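Local coordinates for O-succinylhomoserine sulfhydrylase (Mycobacterium tuberculosis, PDB 3NDN), which probably makes L-homocysteine from O-succinyl-L-homoserine and hydrogen sulfide, using pyridoxal 5'-phosphate, on the way to methionine, at residues 86-89 and 90-94; 275-278 and 279-282. One frame throughout, in Å; residues are numbered along the deposited sequence.

Contact 1 of 2, residues 86-89 and 90-94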
loop_
_atom_site.group_PDB
_atom_site.type_symbol
_atom_site.label_atom_id
_atom_site.label_comp_id
_atom_site.label_asym_id
_atom_site.label_seq_id
_atom_site.Cartn_x
_atom_site.Cartn_y
_atom_site.Cartn_z
ATOM N N PHE A 86 1.560 -9.182 -13.858
ATOM C CA PHE A 86 2.961 -9.537 -13.492
ATOM C C PHE A 86 3.426 -10.812 -14.247
ATOM O O PHE A 86 4.541 -10.837 -14.802
ATOM C CB PHE A 86 3.134 -9.760 -11.960
ATOM C CG PHE A 86 4.423 -10.455 -11.591
ATOM C CD1 PHE A 86 5.639 -9.792 -11.700
ATOM C CD2 PHE A 86 4.418 -11.798 -11.162
ATOM C CE1 PHE A 86 6.836 -10.437 -11.387
ATOM C CE2 PHE A 86 5.601 -12.449 -10.853
ATOM C CZ PHE A 86 6.818 -11.780 -10.969
ATOM N N GLU A 87 2.582 -11.846 -14.225
ATOM C CA GLU A 87 2.859 -13.155 -14.874
ATOM C C GLU A 87 3.115 -12.970 -16.379
ATOM O O GLU A 87 4.081 -13.522 -16.928
ATOM C CB GLU A 87 1.703 -14.142 -14.677
ATOM C CG GLU A 87 1.573 -14.768 -13.271
ATOM C CD GLU A 87 0.247 -15.511 -13.034
ATOM O OE1 GLU A 87 -0.727 -15.281 -13.802
ATOM O OE2 GLU A 87 0.161 -16.329 -12.061
ATOM N N GLU A 88 2.260 -12.194 -17.039
ATOM C CA GLU A 88 2.385 -12.024 -18.496
ATOM C C GLU A 88 3.556 -11.144 -18.917
ATOM O O GLU A 88 4.226 -11.423 -19.927
ATOM C CB GLU A 88 1.063 -11.550 -19.106
ATOM C CG GLU A 88 1.101 -11.327 -20.626
ATOM C CD GLU A 88 0.992 -12.609 -21.448
ATOM O OE1 GLU A 88 0.946 -13.728 -20.859
ATOM O OE2 GLU A 88 0.941 -12.482 -22.705
ATOM N N ARG A 89 3.820 -10.077 -18.157
ATOM C CA ARG A 89 4.987 -9.229 -18.418
ATOM C C ARG A 89 6.307 -10.018 -18.313
ATOM O O ARG A 89 7.169 -9.915 -19.197
ATOM C CB ARG A 89 4.985 -7.973 -17.502
ATOM C CG ARG A 89 6.102 -6.945 -17.795
ATOM C CD ARG A 89 5.821 -5.586 -17.087
ATOM N NE ARG A 89 4.641 -4.922 -17.656
ATOM C CZ ARG A 89 4.164 -3.731 -17.275
ATOM N NH1 ARG A 89 3.084 -3.232 -17.880
ATOM N NH2 ARG A 89 4.741 -3.045 -16.286
ATOM N N LEU A 90 6.462 -10.831 -17.258
ATOM C CA LEU A 90 7.669 -11.654 -17.107
ATOM C C LEU A 90 7.744 -12.733 -18.218
ATOM O O LEU A 90 8.821 -13.002 -18.746
ATOM C CB LEU A 90 7.733 -12.319 -15.695
ATOM C CG LEU A 90 8.958 -13.183 -15.330
ATOM C CD1 LEU A 90 10.303 -12.453 -15.509
ATOM C CD2 LEU A 90 8.835 -13.820 -13.907
ATOM N N ARG A 91 6.603 -13.316 -18.576
ATOM C CA ARG A 91 6.536 -14.344 -19.638
ATOM C C ARG A 91 7.000 -13.751 -20.985
ATOM O O ARG A 91 7.748 -14.398 -21.737
ATOM C CB ARG A 91 5.105 -14.917 -19.771
ATOM C CG ARG A 91 4.984 -16.170 -20.719
ATOM C CD ARG A 91 3.530 -16.391 -21.243
ATOM N NE ARG A 91 3.039 -15.292 -22.088
ATOM C CZ ARG A 91 3.508 -14.968 -23.299
ATOM N NH1 ARG A 91 4.529 -15.636 -23.856
ATOM N NH2 ARG A 91 2.968 -13.940 -23.958
ATOM N N LEU A 92 6.571 -12.522 -21.266
ATOM C CA LEU A 92 6.975 -11.794 -22.490
ATOM C C LEU A 92 8.474 -11.527 -22.527
ATOM O O LEU A 92 9.102 -11.766 -23.561
ATOM C CB LEU A 92 6.208 -10.472 -22.658
ATOM C CG LEU A 92 4.750 -10.624 -23.147
ATOM C CD1 LEU A 92 3.916 -9.373 -22.844
ATOM C CD2 LEU A 92 4.701 -10.954 -24.651
ATOM N N ILE A 93 9.032 -11.041 -21.416
ATOM C CA ILE A 93 10.504 -10.794 -21.304
ATOM C C ILE A 93 11.343 -12.065 -21.544
ATOM O O ILE A 93 12.396 -12.027 -22.218
ATOM C CB ILE A 93 10.855 -10.129 -19.932
ATOM C CG1 ILE A 93 10.296 -8.691 -19.878
ATOM C CG2 ILE A 93 12.384 -10.149 -19.647
ATOM C CD1 ILE A 93 10.356 -8.034 -18.481
ATOM N N GLU A 94 10.889 -13.183 -20.983
ATOM C CA GLU A 94 11.639 -14.448 -21.012
ATOM C C GLU A 94 11.466 -15.231 -22.324
ATOM O O GLU A 94 12.380 -15.959 -22.751
ATOM C CB GLU A 94 11.233 -15.300 -19.792
ATOM C CG GLU A 94 11.949 -16.674 -19.623
ATOM C CD GLU A 94 13.389 -16.551 -19.112
ATOM O OE1 GLU A 94 13.722 -15.548 -18.446
ATOM O OE2 GLU A 94 14.193 -17.468 -19.386
#
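Glu88 and Arg91 lie side by side, one turn apart on helix 81-94, and form a two-pronged salt bridge. Arg91 comes side-on. Its NE gives a hydrogen bond to Glu88 OE1 at 2.9 Å, and its NH2 gives one to Glu88 OE2 at 2.8 Å, both nearly straight. Both oxygens lie in the guanidinium plane, yet the nitrogens meet them from above the carboxylate plane. The two planes are therefore turned 54° against each other. Glu88 reaches the arginine because its chain bends at chi2 (79°). The third nitrogen, Arg91 NH1, is held by Ala96 O, which fixes the rotation of the guanidinium. Leu92 also lies on this partly exposed side, its CD1 4.1 Å from Glu88 CG.

The other side is buried. Phe86 and Leu90 point the same way, and Leu90 CD2 meets Phe86 CZ obliquely at 4.1 Å. Leu90 also rests on Ala239 of strand 238-242, and Phe86 on Ala101 of strand 98-102. Arg89 is buried too, with a salt bridge to Glu46. Ile93 CG1 lies 3.4 Å from Arg89 O, the oxygen that accepts the Ile93 N-H.

Four backbone bonds link residue i to i+4 here, from Phe86-Leu90 to Arg89-Ile93. The arrangement is that of an amphipathic alpha-helix packed on the edge of the seven-stranded sheet of a PLP-dependent transferase fold.

Contact 2 of 2, residues 275-278 and 279-282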
loop_
_atom_site.group_PDB
_atom_site.type_symbol
_atom_site.label_atom_id
_atom_site.label_comp_id
_atom_site.label_asym_id
_atom_site.label_seq_id
_atom_site.Cartn_x
_atom_site.Cartn_y
_atom_site.Cartn_z
ATOM N N GLU A 275 9.636 -2.755 -15.264
ATOM C CA GLU A 275 9.787 -1.625 -16.229
ATOM C C GLU A 275 11.220 -1.085 -16.305
ATOM O O GLU A 275 11.667 -0.646 -17.371
ATOM C CB GLU A 275 8.844 -0.482 -15.900
ATOM C CG GLU A 275 7.344 -0.860 -15.989
ATOM C CD GLU A 275 6.390 0.289 -15.704
ATOM O OE1 GLU A 275 6.835 1.468 -15.595
ATOM O OE2 GLU A 275 5.161 0.016 -15.618
ATOM N N THR A 276 11.924 -1.094 -15.176
ATOM C CA THR A 276 13.314 -0.579 -15.112
ATOM C C THR A 276 14.417 -1.650 -15.086
ATOM O O THR A 276 15.626 -1.318 -14.972
ATOM C CB THR A 276 13.530 0.364 -13.885
ATOM O OG1 THR A 276 13.204 -0.344 -12.684
ATOM C CG2 THR A 276 12.679 1.629 -13.983
ATOM N N LEU A 277 14.043 -2.920 -15.217
ATOM C CA LEU A 277 15.022 -4.020 -15.092
ATOM C C LEU A 277 16.194 -3.888 -16.071
ATOM O O LEU A 277 17.373 -4.013 -15.672
ATOM C CB LEU A 277 14.347 -5.405 -15.220
ATOM C CG LEU A 277 15.127 -6.726 -14.985
ATOM C CD1 LEU A 277 15.657 -6.865 -13.562
ATOM C CD2 LEU A 277 14.260 -7.923 -15.323
ATOM N N ALA A 278 15.875 -3.626 -17.343
ATOM C CA ALA A 278 16.906 -3.508 -18.393
ATOM C C ALA A 278 18.019 -2.501 -18.083
ATOM O O ALA A 278 19.216 -2.864 -18.115
ATOM C CB ALA A 278 16.255 -3.202 -19.769
ATOM N N ILE A 279 17.646 -1.242 -17.786
ATOM C CA ILE A 279 18.658 -0.216 -17.455
ATOM C C ILE A 279 19.383 -0.435 -16.108
ATOM O O ILE A 279 20.584 -0.141 -15.998
ATOM C CB ILE A 279 18.139 1.251 -17.593
ATOM C CG1 ILE A 279 16.984 1.541 -16.615
ATOM C CG2 ILE A 279 17.773 1.569 -19.073
ATOM C CD1 ILE A 279 16.634 3.063 -16.522
ATOM N N ARG A 280 18.668 -0.948 -15.106
ATOM C CA ARG A 280 19.296 -1.327 -13.810
ATOM C C ARG A 280 20.360 -2.440 -13.951
ATOM O O ARG A 280 21.511 -2.302 -13.450
ATOM C CB ARG A 280 18.214 -1.711 -12.783
ATOM C CG ARG A 280 17.398 -0.503 -12.258
ATOM C CD ARG A 280 16.466 -0.887 -11.105
ATOM N NE ARG A 280 15.347 -1.775 -11.474
ATOM C CZ ARG A 280 15.324 -3.094 -11.236
ATOM N NH1 ARG A 280 16.366 -3.686 -10.661
ATOM N NH2 ARG A 280 14.274 -3.828 -11.581
ATOM N N VAL A 281 20.007 -3.525 -14.646
ATOM C CA VAL A 281 20.992 -4.608 -14.881
ATOM C C VAL A 281 22.195 -4.128 -15.718
ATOM O O VAL A 281 23.358 -4.355 -15.328
ATOM C CB VAL A 281 20.346 -5.913 -15.460
ATOM C CG1 VAL A 281 21.427 -6.944 -15.816
ATOM C CG2 VAL A 281 19.373 -6.508 -14.464
ATOM N N GLN A 282 21.924 -3.421 -16.827
ATOM C CA GLN A 282 22.988 -2.788 -17.630
ATOM C C GLN A 282 24.017 -2.008 -16.789
ATOM O O GLN A 282 25.233 -2.208 -16.949
ATOM C CB GLN A 282 22.370 -1.878 -18.712
ATOM C CG GLN A 282 23.371 -1.131 -19.605
ATOM C CD GLN A 282 22.702 -0.126 -20.553
ATOM O OE1 GLN A 282 21.483 0.089 -20.511
ATOM N NE2 GLN A 282 23.504 0.501 -21.404
HETATM O O HOH W 1 14.620 -0.379 -18.364
#
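Three i to i+4 hydrogen bonds wind the backbone of 276-282 into an alpha-helix, joining Thr276 O to Arg280 N, Leu277 O to Val281 N and Ala278 O to Gln282 N. These residues lead into the long helix 277-296 of the PLP-dependent transferase fold. The bond from Arg280 N to Thr276 O measures 3.1 Å and runs nearly along the C=O axis.

Arg280 folds back over this turn. Its chain bends at chi3 (-68°), which brings NE to Thr276 OG1 at 2.8 Å. The bond is nearly straight, and OG1 lies in the guanidinium plane, at its edge. Leu277 CA sits over one face of the same group, 3.6 Å from Arg280 NH2. Two carbonyl oxygens also hold the guanidinium: Gly273 O takes NH2 and His228 O takes NH1. All three nitrogens of this buried group thus have acceptors, and its rotation is fixed.

Leu277 and Val281 lie side by side, pointing the same way. Leu277 CD1 touches Val281 CG2 at 3.8 Å, and both side chains pack on Leu209 of helix 207-210. Ile279 and Glu275 face the second subunit, meeting its His283 by packing and its Lys364 by a salt bridge. A water molecule bridges the backbone on the Ile279 side of the turn, accepting from Ile279 N at 3.2 Å and donating to Glu275 O at 3.1 Å.

Overall arrangement
Contact 1 comes first along the chain, on helix 81-94. Contact 2 follows much later, on helix 277-296. Their centres are about 15 Å apart, and both lie in the Cys/Met-metabolism PLP-dependent enzyme domain family. They meet through one salt bridge, Arg89 NH2 to Glu275 OE2, at 3.2 Å. Contact 1 sits at the edge of the seven-stranded sheet and contact 2 at the border with the second subunit. Glu275 thus pairs with Arg89 of one helix and with a lysine of the second subunit, so the helix on the sheet is tied by salt bridges to an interface of the four-chain assembly.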